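PDB 6RJ1: Mgp-operon protein 3 from Mycoplasma pneumoniae, which is a membrane-attached, extracellular adhesion protein that probably helps the bacterium attach to its host cell, perhaps by recognising sugars. Local coordinates for residues Q9-Y17 with N25-A33; V54-K65 with I447-L458. All coordinates share one frame; numbering follows the deposited sequence. Where two conformers were deposited one is given.

In the fold
The chain starts with a small antiparallel sheet of strands 6-10, 13-17 and 28-29. Contact 1 closes a short loop of seven residues there and leads into helix 30-33. The chain then enters an eight-stranded mixed sheet through strands 40-48 and 52-59. Contact 2 opens on strand 52-59 and closes only after 381 further residues. It brings back helix 446-454 and the start of strand 457-461, an outer strand of the same sheet. The two loops lie in series and neither nest nor cross. They still touch, because Val30 of contact 1 packs on Ala55 and Val57 of contact 2.

Contact 1 of 2, residues Q9-Y17 with N25-A33; sequences QDHNTLTPY and NGGLDVVRA
Leu14 and Leu28 pair across a short antiparallel ladder that closes an N-terminal beta hairpin, strand 13-17 with strand 28-29. They form the hydrogen-bonded pair. Leu14 N donates to Leu28 O at 3.0 Å, and Leu28 N donates to Leu14 O at 2.8 Å with an N-H...O angle of 171°. Thr13 and Asp29 form the neighbouring non-hydrogen-bonded pair. One pair further on, Val30 N reaches Asn12 O at 2.9 Å, so the bonding runs past the strands into the first turn of helix 30-33.

Asp29 is both the last strand residue and the N-cap of that helix. Asp29 OD1 accepts from Arg32 N at 3.3 Å, met from above the carboxylate plane, and more weakly from Val31 N. A type II' turn from Asp10 to Thr13 links strand 6-10 to strand 13-17, which also pairs with strand 28-29 and so is the middle strand of a three-stranded antiparallel meander.

Leu14 and Leu28 point to the face that packs on the large mixed sheet, where both touch Leu53. On this side Leu14 CD1 meets Val30 CG2 at 3.9 Å. Thr13 and Asp29 point to the other face. The amide of buried Asn12 lies against Val31 CG2, with Asn12 ND2 3.4 Å from it. Its polar ends are taken up by the backbone of strand 40-48, OD1 by Leu42 N and ND2 by Tyr40 O.

At the loop end, CG of Asn25 sits between its backbone N and carbonyl carbon, chi1 57°. This brings Asn25 OD1 back to accept from Gly27 N at 3.1 Å, in the carbonyl plane and on a lone pair: an Asx turn. The side chains of Pro16 and Asn25 cross at about a right angle, with Pro16 CD beside Asn25 OD1.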
loop_
_atom_site.group_PDB
_atom_site.type_symbol
_atom_site.label_atom_id
_atom_site.label_comp_id
_atom_site.label_asym_id
_atom_site.label_seq_id
_atom_site.Cartn_x
_atom_site.Cartn_y
_atom_site.Cartn_z
ATOM N N GLN A 9 -18.354 -11.857 -12.912
ATOM C CA GLN A 9 -17.253 -12.801 -12.795
ATOM C C GLN A 9 -17.581 -13.971 -11.876
ATOM O O GLN A 9 -18.275 -13.803 -10.873
ATOM C CB GLN A 9 -15.997 -12.089 -12.280
ATOM C CG GLN A 9 -14.696 -12.874 -12.478
ATOM C CD GLN A 9 -13.525 -12.240 -11.777
ATOM O OE1 GLN A 9 -13.429 -11.019 -11.641
ATOM N NE2 GLN A 9 -12.595 -13.065 -11.321
ATOM N N ASP A 10 -17.076 -15.154 -12.244
ATOM C CA ASP A 10 -17.082 -16.405 -11.492
ATOM C C ASP A 10 -15.747 -17.068 -11.848
ATOM O O ASP A 10 -15.631 -17.747 -12.883
ATOM C CB ASP A 10 -18.295 -17.302 -11.794
ATOM C CG ASP A 10 -18.376 -18.546 -10.913
ATOM O OD1 ASP A 10 -17.729 -18.562 -9.830
ATOM O OD2 ASP A 10 -19.094 -19.500 -11.296
ATOM N N HIS A 11 -14.737 -16.823 -10.990
ATOM C CA HIS A 11 -13.342 -17.243 -11.097
ATOM C C HIS A 11 -12.698 -16.781 -12.428
ATOM O O HIS A 11 -12.192 -15.658 -12.476
ATOM C CB HIS A 11 -13.123 -18.749 -10.817
ATOM C CG HIS A 11 -11.677 -19.151 -10.909
ATOM N ND1 HIS A 11 -11.267 -20.180 -11.737
ATOM C CD2 HIS A 11 -10.583 -18.590 -10.336
ATOM C CE1 HIS A 11 -9.948 -20.223 -11.629
ATOM N NE2 HIS A 11 -9.492 -19.296 -10.787
ATOM N N ASN A 12 -12.720 -17.625 -13.489
ATOM C CA ASN A 12 -12.117 -17.286 -14.794
ATOM C C ASN A 12 -13.149 -17.012 -15.884
ATOM O O ASN A 12 -12.783 -16.712 -17.021
ATOM C CB ASN A 12 -11.114 -18.357 -15.249
ATOM C CG ASN A 12 -9.820 -18.418 -14.472
ATOM O OD1 ASN A 12 -9.424 -17.501 -13.738
ATOM N ND2 ASN A 12 -9.124 -19.517 -14.631
ATOM N N THR A 13 -14.434 -17.087 -15.522
ATOM C CA THR A 13 -15.549 -16.886 -16.434
ATOM C C THR A 13 -16.249 -15.553 -16.198
ATOM O O THR A 13 -16.565 -15.219 -15.057
ATOM C CB THR A 13 -16.502 -18.099 -16.383
ATOM O OG1 THR A 13 -15.739 -19.274 -16.666
ATOM C CG2 THR A 13 -17.645 -17.993 -17.382
ATOM N N LEU A 14 -16.468 -14.797 -17.292
ATOM C CA LEU A 14 -17.198 -13.537 -17.319
ATOM C C LEU A 14 -18.499 -13.834 -18.057
ATOM O O LEU A 14 -18.477 -14.067 -19.271
ATOM C CB LEU A 14 -16.382 -12.420 -18.002
ATOM C CG LEU A 14 -15.075 -12.007 -17.298
ATOM C CD1 LEU A 14 -14.316 -11.003 -18.115
ATOM C CD2 LEU A 14 -15.328 -11.455 -15.908
ATOM N N THR A 15 -19.621 -13.921 -17.311
ATOM C CA THR A 15 -20.921 -14.291 -17.880
ATOM C C THR A 15 -21.844 -13.062 -18.104
ATOM O O THR A 15 -21.982 -12.222 -17.213
ATOM C CB THR A 15 -21.576 -15.418 -17.034
ATOM O OG1 THR A 15 -20.768 -16.588 -17.036
ATOM C CG2 THR A 15 -22.963 -15.809 -17.498
ATOM N N PRO A 16 -22.496 -12.959 -19.291
ATOM C CA PRO A 16 -23.424 -11.837 -19.519
ATOM C C PRO A 16 -24.814 -12.121 -18.950
ATOM O O PRO A 16 -25.426 -13.126 -19.291
ATOM C CB PRO A 16 -23.442 -11.683 -21.045
ATOM C CG PRO A 16 -23.012 -13.015 -21.580
ATOM C CD PRO A 16 -22.449 -13.857 -20.464
ATOM N N TYR A 17 -25.296 -11.246 -18.069
ATOM C CA TYR A 17 -26.610 -11.365 -17.453
ATOM C C TYR A 17 -27.564 -10.361 -18.084
ATOM O O TYR A 17 -27.179 -9.216 -18.335
ATOM C CB TYR A 17 -26.526 -11.168 -15.931
ATOM C CG TYR A 17 -26.038 -12.395 -15.196
ATOM C CD1 TYR A 17 -24.678 -12.652 -15.054
ATOM C CD2 TYR A 17 -26.934 -13.301 -14.642
ATOM C CE1 TYR A 17 -24.221 -13.772 -14.359
ATOM C CE2 TYR A 17 -26.489 -14.428 -13.951
ATOM C CZ TYR A 17 -25.132 -14.664 -13.816
ATOM O OH TYR A 17 -24.688 -15.779 -13.145
ATOM N N ASN A 25 -25.605 -16.573 -21.892
ATOM C CA ASN A 25 -24.812 -17.730 -22.326
ATOM C C ASN A 25 -23.886 -18.194 -21.198
ATOM O O ASN A 25 -23.804 -17.524 -20.166
ATOM C CB ASN A 25 -24.046 -17.451 -23.643
ATOM C CG ASN A 25 -23.120 -16.258 -23.617
ATOM O OD1 ASN A 25 -22.188 -16.166 -22.809
ATOM N ND2 ASN A 25 -23.334 -15.329 -24.532
ATOM N N GLY A 26 -23.183 -19.312 -21.420
ATOM C CA GLY A 26 -22.253 -19.926 -20.471
ATOM C C GLY A 26 -21.084 -19.075 -19.998
ATOM O O GLY A 26 -20.331 -19.498 -19.112
ATOM N N GLY A 27 -20.922 -17.895 -20.598
ATOM C CA GLY A 27 -19.863 -16.956 -20.256
ATOM C C GLY A 27 -18.545 -17.231 -20.941
ATOM O O GLY A 27 -18.348 -18.290 -21.547
ATOM N N LEU A 28 -17.618 -16.284 -20.824
ATOM C CA LEU A 28 -16.306 -16.388 -21.444
ATOM C C LEU A 28 -15.246 -16.867 -20.442
ATOM O O LEU A 28 -14.987 -16.169 -19.462
ATOM C CB LEU A 28 -15.943 -15.013 -22.057
ATOM C CG LEU A 28 -14.488 -14.749 -22.470
ATOM C CD1 LEU A 28 -14.227 -15.190 -23.892
ATOM C CD2 LEU A 28 -14.140 -13.291 -22.290
ATOM N N ASP A 29 -14.625 -18.048 -20.699
ATOM C CA ASP A 29 -13.530 -18.558 -19.871
ATOM C C ASP A 29 -12.279 -17.918 -20.431
ATOM O O ASP A 29 -11.703 -18.398 -21.411
ATOM C CB ASP A 29 -13.422 -20.094 -19.876
ATOM C CG ASP A 29 -12.408 -20.681 -18.886
ATOM O OD1 ASP A 29 -11.395 -19.998 -18.574
ATOM O OD2 ASP A 29 -12.624 -21.820 -18.428
ATOM N N VAL A 30 -11.903 -16.795 -19.821
ATOM C CA VAL A 30 -10.790 -15.925 -20.179
ATOM C C VAL A 30 -9.473 -16.710 -20.393
ATOM O O VAL A 30 -8.792 -16.484 -21.396
ATOM C CB VAL A 30 -10.695 -14.795 -19.119
ATOM C CG1 VAL A 30 -9.370 -14.063 -19.161
ATOM C CG2 VAL A 30 -11.849 -13.811 -19.272
ATOM N N VAL A 31 -9.160 -17.665 -19.494
ATOM C CA VAL A 31 -7.941 -18.482 -19.542
ATOM C C VAL A 31 -7.978 -19.483 -20.726
ATOM O O VAL A 31 -7.004 -19.544 -21.488
ATOM C CB VAL A 31 -7.647 -19.135 -18.162
ATOM C CG1 VAL A 31 -6.514 -20.156 -18.238
ATOM C CG2 VAL A 31 -7.325 -18.071 -17.125
ATOM N N ARG A 32 -9.083 -20.237 -20.876
ATOM C CA ARG A 32 -9.278 -21.200 -21.964
ATOM C C ARG A 32 -9.274 -20.498 -23.333
ATOM O O ARG A 32 -8.605 -20.973 -24.255
ATOM C CB ARG A 32 -10.595 -21.973 -21.774
ATOM C CG ARG A 32 -10.414 -23.459 -21.497
ATOM C CD ARG A 32 -10.748 -23.811 -20.059
ATOM N NE ARG A 32 -10.671 -25.250 -19.814
ATOM C CZ ARG A 32 -11.129 -25.858 -18.722
ATOM N NH1 ARG A 32 -11.727 -25.160 -17.765
ATOM N NH2 ARG A 32 -11.011 -27.173 -18.591
ATOM N N ALA A 33 -10.005 -19.360 -23.448
ATOM C CA ALA A 33 -10.140 -18.567 -24.685
ATOM C C ALA A 33 -8.832 -17.944 -25.152
ATOM O O ALA A 33 -8.633 -17.800 -26.358
ATOM C CB ALA A 33 -11.195 -17.485 -24.513
#

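Contact 2 of 2, residues V54-K65 with I447-L458; sequences VALVRSALVRVK and ITQLYHTSTAQL
His452 O accepts a hydrogen bond from Arg58 NH1 at 2.8 Å. The donor is tilted 32° from the carbonyl plane. The same arginine also lies flat on the His452 ring, with guanidinium and ring centres 4.4 Å apart and planes at 17°. Arg58 CD sits over the ring face, 3.6 Å from its centroid, as a CH-pi contact. CG of Arg58 stands between its backbone N and carbonyl carbon (chi1 70°), and from there the chain runs extended across the ring. At the ring edge, His452 CD2 faces Ser59 O, while ND1 bonds to Gly367 O.

The contact sets strand 54-59 against helix 447-454, nearly antiparallel, with axes 9.0 Å apart. Strand 52-59 belongs to the eight-stranded mixed sheet, and the helix leads into its outermost strand 457-461. Leu458 N and O bond to Asp44 and Lys46 of strand 40-48, the other outermost strand. A type I turn from Ser59 to Val62 carries the chain along the helix to strand 64-65. There Val64 N donates to Thr448 OG1 at 2.8 Å. Val64 CG1 meets Ile447 CG1 at 3.7 Å, and CG2 meets Tyr451 CB. Val62 CG2 comes obliquely to the Tyr451 ring.

Beyond the helix, Ala456 and Gln457 form a classic beta bulge facing Met468. Leu56 CD2 rests on this bulge, 3.6 Å from Ala456 C. Leu458 CD2 touches Leu56 CB and Val54 CG1.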
loop_
_atom_site.group_PDB
_atom_site.type_symbol
_atom_site.label_atom_id
_atom_site.label_comp_id
_atom_site.label_asym_id
_atom_site.label_seq_id
_atom_site.Cartn_x
_atom_site.Cartn_y
_atom_site.Cartn_z
ATOM N N VAL A 54 -10.730 -5.997 -21.718
ATOM C CA VAL A 54 -9.344 -6.157 -21.294
ATOM C C VAL A 54 -9.320 -6.988 -20.006
ATOM O O VAL A 54 -10.090 -6.704 -19.092
ATOM C CB VAL A 54 -8.665 -4.769 -21.116
ATOM C CG1 VAL A 54 -7.209 -4.909 -20.697
ATOM C CG2 VAL A 54 -8.781 -3.933 -22.390
ATOM N N ALA A 55 -8.459 -8.020 -19.942
ATOM C CA ALA A 55 -8.332 -8.886 -18.762
ATOM C C ALA A 55 -6.874 -8.988 -18.290
ATOM O O ALA A 55 -5.960 -8.735 -19.068
ATOM C CB ALA A 55 -8.899 -10.272 -19.058
ATOM N N LEU A 56 -6.668 -9.327 -17.008
ATOM C CA LEU A 56 -5.360 -9.498 -16.381
ATOM C C LEU A 56 -5.308 -10.888 -15.751
ATOM O O LEU A 56 -6.151 -11.233 -14.915
ATOM C CB LEU A 56 -5.122 -8.410 -15.317
ATOM C CG LEU A 56 -3.777 -8.414 -14.575
ATOM C CD1 LEU A 56 -2.605 -8.293 -15.541
ATOM C CD2 LEU A 56 -3.727 -7.306 -13.549
ATOM N N VAL A 57 -4.330 -11.686 -16.166
ATOM C CA VAL A 57 -4.173 -13.058 -15.676
ATOM C C VAL A 57 -2.752 -13.334 -15.171
ATOM O O VAL A 57 -1.780 -12.850 -15.758
ATOM C CB VAL A 57 -4.624 -14.132 -16.722
ATOM C CG1 VAL A 57 -6.137 -14.119 -16.941
ATOM C CG2 VAL A 57 -3.871 -13.988 -18.043
ATOM N N ARG A 58 -2.641 -14.157 -14.123
ATOM C CA ARG A 58 -1.365 -14.561 -13.540
ATOM C C ARG A 58 -1.377 -16.043 -13.184
ATOM O O ARG A 58 -2.444 -16.611 -13.005
ATOM C CB ARG A 58 -1.007 -13.677 -12.321
ATOM C CG ARG A 58 -1.864 -13.898 -11.094
ATOM C CD ARG A 58 -1.598 -12.859 -10.029
ATOM N NE ARG A 58 -2.556 -12.984 -8.927
ATOM C CZ ARG A 58 -2.600 -12.179 -7.876
ATOM N NH1 ARG A 58 -1.740 -11.174 -7.763
ATOM N NH2 ARG A 58 -3.503 -12.373 -6.926
ATOM N N SER A 59 -0.202 -16.667 -13.076
ATOM C CA SER A 59 -0.091 -18.083 -12.735
ATOM C C SER A 59 0.743 -18.271 -11.484
ATOM O O SER A 59 1.766 -17.601 -11.325
ATOM C CB SER A 59 0.508 -18.870 -13.898
ATOM O OG SER A 59 1.050 -20.115 -13.492
ATOM N N ALA A 60 0.322 -19.211 -10.609
ATOM C CA ALA A 60 1.024 -19.561 -9.366
ATOM C C ALA A 60 2.306 -20.366 -9.672
ATOM O O ALA A 60 3.057 -20.732 -8.762
ATOM C CB ALA A 60 0.103 -20.356 -8.459
ATOM N N LEU A 61 2.547 -20.644 -10.957
ATOM C CA LEU A 61 3.721 -21.376 -11.396
ATOM C C LEU A 61 4.842 -20.451 -11.839
ATOM O O LEU A 61 5.908 -20.943 -12.208
ATOM C CB LEU A 61 3.370 -22.386 -12.500
ATOM C CG LEU A 61 2.610 -23.635 -12.063
ATOM C CD1 LEU A 61 2.079 -24.372 -13.263
ATOM C CD2 LEU A 61 3.473 -24.561 -11.223
ATOM N N VAL A 62 4.619 -19.119 -11.799
ATOM C CA VAL A 62 5.633 -18.134 -12.177
ATOM C C VAL A 62 6.810 -18.197 -11.183
ATOM O O VAL A 62 6.582 -18.293 -9.979
ATOM C CB VAL A 62 5.047 -16.702 -12.364
ATOM C CG1 VAL A 62 4.676 -16.037 -11.036
ATOM C CG2 VAL A 62 5.990 -15.820 -13.172
ATOM N N ARG A 63 8.052 -18.227 -11.693
ATOM C CA ARG A 63 9.250 -18.260 -10.858
ATOM C C ARG A 63 10.242 -17.199 -11.316
ATOM O O ARG A 63 10.542 -17.114 -12.504
ATOM C CB ARG A 63 9.879 -19.672 -10.800
ATOM C CG ARG A 63 9.059 -20.697 -10.002
ATOM C CD ARG A 63 8.829 -20.307 -8.545
ATOM N NE ARG A 63 8.078 -21.322 -7.805
ATOM C CZ ARG A 63 6.750 -21.442 -7.810
ATOM N NH1 ARG A 63 6.003 -20.612 -8.527
ATOM N NH2 ARG A 63 6.161 -22.398 -7.099
ATOM N N VAL A 64 10.697 -16.347 -10.379
ATOM C CA VAL A 64 11.628 -15.262 -10.699
ATOM C C VAL A 64 12.963 -15.455 -9.970
ATOM O O VAL A 64 12.985 -15.913 -8.827
ATOM C CB VAL A 64 11.003 -13.847 -10.481
ATOM C CG1 VAL A 64 11.960 -12.733 -10.885
ATOM C CG2 VAL A 64 9.685 -13.697 -11.240
ATOM N N LYS A 65 14.078 -15.145 -10.662
ATOM C CA LYS A 65 15.415 -15.197 -10.087
ATOM C C LYS A 65 16.136 -13.853 -10.245
ATOM O O LYS A 65 15.932 -13.135 -11.229
ATOM C CB LYS A 65 16.250 -16.387 -10.619
ATOM C CG LYS A 65 16.764 -16.275 -12.058
ATOM C CD LYS A 65 17.755 -17.376 -12.421
ATOM C CE LYS A 65 18.221 -17.336 -13.867
ATOM N NZ LYS A 65 17.120 -17.612 -14.839
ATOM N N ILE A 447 11.391 -12.083 -4.616
ATOM C CA ILE A 447 11.316 -11.510 -5.963
ATOM C C ILE A 447 10.167 -12.127 -6.793
ATOM O O ILE A 447 9.505 -11.400 -7.543
ATOM C CB ILE A 447 12.695 -11.533 -6.690
ATOM C CG1 ILE A 447 12.706 -10.594 -7.918
ATOM C CG2 ILE A 447 13.182 -12.945 -7.038
ATOM C CD1 ILE A 447 12.588 -9.107 -7.613
ATOM N N THR A 448 9.906 -13.439 -6.624
ATOM C CA THR A 448 8.811 -14.146 -7.296
ATOM C C THR A 448 7.474 -13.630 -6.735
ATOM O O THR A 448 6.558 -13.324 -7.505
ATOM C CB THR A 448 8.981 -15.658 -7.082
ATOM O OG1 THR A 448 10.239 -16.063 -7.612
ATOM C CG2 THR A 448 7.854 -16.474 -7.696
ATOM N N GLN A 449 7.381 -13.524 -5.387
ATOM C CA GLN A 449 6.192 -13.050 -4.676
ATOM C C GLN A 449 5.883 -11.628 -5.050
ATOM O O GLN A 449 4.713 -11.295 -5.197
ATOM C CB GLN A 449 6.334 -13.168 -3.151
ATOM C CG GLN A 449 6.686 -14.558 -2.625
ATOM C CD GLN A 449 5.596 -15.597 -2.720
ATOM O OE1 GLN A 449 4.545 -15.413 -3.353
ATOM N NE2 GLN A 449 5.836 -16.724 -2.075
ATOM N N LEU A 450 6.925 -10.798 -5.232
ATOM C CA LEU A 450 6.764 -9.409 -5.647
ATOM C C LEU A 450 6.260 -9.352 -7.092
ATOM O O LEU A 450 5.409 -8.513 -7.388
ATOM C CB LEU A 450 8.053 -8.588 -5.471
ATOM C CG LEU A 450 8.525 -8.318 -4.043
ATOM C CD1 LEU A 450 9.958 -7.839 -4.031
ATOM C CD2 LEU A 450 7.622 -7.342 -3.327
ATOM N N TYR A 451 6.722 -10.265 -7.974
ATOM C CA TYR A 451 6.220 -10.282 -9.347
ATOM C C TYR A 451 4.739 -10.674 -9.395
ATOM O O TYR A 451 3.935 -9.948 -9.989
ATOM C CB TYR A 451 7.072 -11.149 -10.297
ATOM C CG TYR A 451 6.500 -11.184 -11.703
ATOM C CD1 TYR A 451 6.714 -10.130 -12.592
ATOM C CD2 TYR A 451 5.662 -12.221 -12.112
ATOM C CE1 TYR A 451 6.134 -10.124 -13.858
ATOM C CE2 TYR A 451 5.071 -12.219 -13.373
ATOM C CZ TYR A 451 5.316 -11.173 -14.244
ATOM O OH TYR A 451 4.744 -11.188 -15.486
ATOM N N HIS A 452 4.387 -11.816 -8.765
ATOM C CA HIS A 452 3.021 -12.348 -8.708
ATOM C C HIS A 452 2.023 -11.364 -8.097
ATOM O O HIS A 452 0.935 -11.203 -8.640
ATOM C CB HIS A 452 2.997 -13.687 -7.967
ATOM C CG HIS A 452 1.723 -14.447 -8.145
ATOM N ND1 HIS A 452 0.741 -14.431 -7.182
ATOM C CD2 HIS A 452 1.314 -15.222 -9.175
ATOM C CE1 HIS A 452 -0.230 -15.200 -7.643
ATOM N NE2 HIS A 452 0.071 -15.697 -8.843
ATOM N N THR A 453 2.396 -10.684 -6.997
ATOM C CA THR A 453 1.525 -9.689 -6.360
ATOM C C THR A 453 1.455 -8.366 -7.159
ATOM O O THR A 453 0.434 -7.695 -7.099
ATOM C CB THR A 453 1.889 -9.462 -4.877
ATOM O OG1 THR A 453 3.266 -9.107 -4.752
ATOM C CG2 THR A 453 1.565 -10.659 -3.991
ATOM N N SER A 454 2.523 -7.990 -7.897
ATOM C CA SER A 454 2.551 -6.740 -8.676
ATOM C C SER A 454 1.594 -6.725 -9.889
ATOM O O SER A 454 1.247 -5.648 -10.387
ATOM C CB SER A 454 3.968 -6.381 -9.107
ATOM O OG SER A 454 4.495 -7.312 -10.037
ATOM N N THR A 455 1.174 -7.910 -10.357
ATOM C CA THR A 455 0.264 -8.039 -11.495
ATOM C C THR A 455 -1.135 -8.262 -10.925
ATOM O O THR A 455 -1.689 -9.365 -11.025
ATOM C CB THR A 455 0.774 -9.130 -12.450
ATOM O OG1 THR A 455 0.737 -10.401 -11.798
ATOM C CG2 THR A 455 2.182 -8.858 -12.953
ATOM N N ALA A 456 -1.690 -7.200 -10.289
ATOM C CA ALA A 456 -2.962 -7.264 -9.573
ATOM C C ALA A 456 -4.110 -6.394 -10.122
ATOM O O ALA A 456 -5.261 -6.841 -10.099
ATOM C CB ALA A 456 -2.731 -6.935 -8.100
ATOM N N GLN A 457 -3.824 -5.150 -10.547
ATOM C CA GLN A 457 -4.875 -4.227 -11.001
ATOM C C GLN A 457 -4.533 -3.564 -12.325
ATOM O O GLN A 457 -3.386 -3.162 -12.513
ATOM C CB GLN A 457 -5.113 -3.131 -9.939
ATOM C CG GLN A 457 -5.369 -3.630 -8.525
ATOM C CD GLN A 457 -5.591 -2.485 -7.582
ATOM O OE1 GLN A 457 -6.662 -1.870 -7.577
ATOM N NE2 GLN A 457 -4.587 -2.177 -6.763
ATOM N N LEU A 458 -5.527 -3.389 -13.216
ATOM C CA LEU A 458 -5.282 -2.743 -14.505
ATOM C C LEU A 458 -6.227 -1.569 -14.820
ATOM O O LEU A 458 -7.237 -1.358 -14.148
ATOM C CB LEU A 458 -5.231 -3.742 -15.699
ATOM C CG LEU A 458 -6.458 -4.603 -16.077
ATOM C CD1 LEU A 458 -7.483 -3.816 -16.819
ATOM C CD2 LEU A 458 -6.061 -5.637 -17.071
#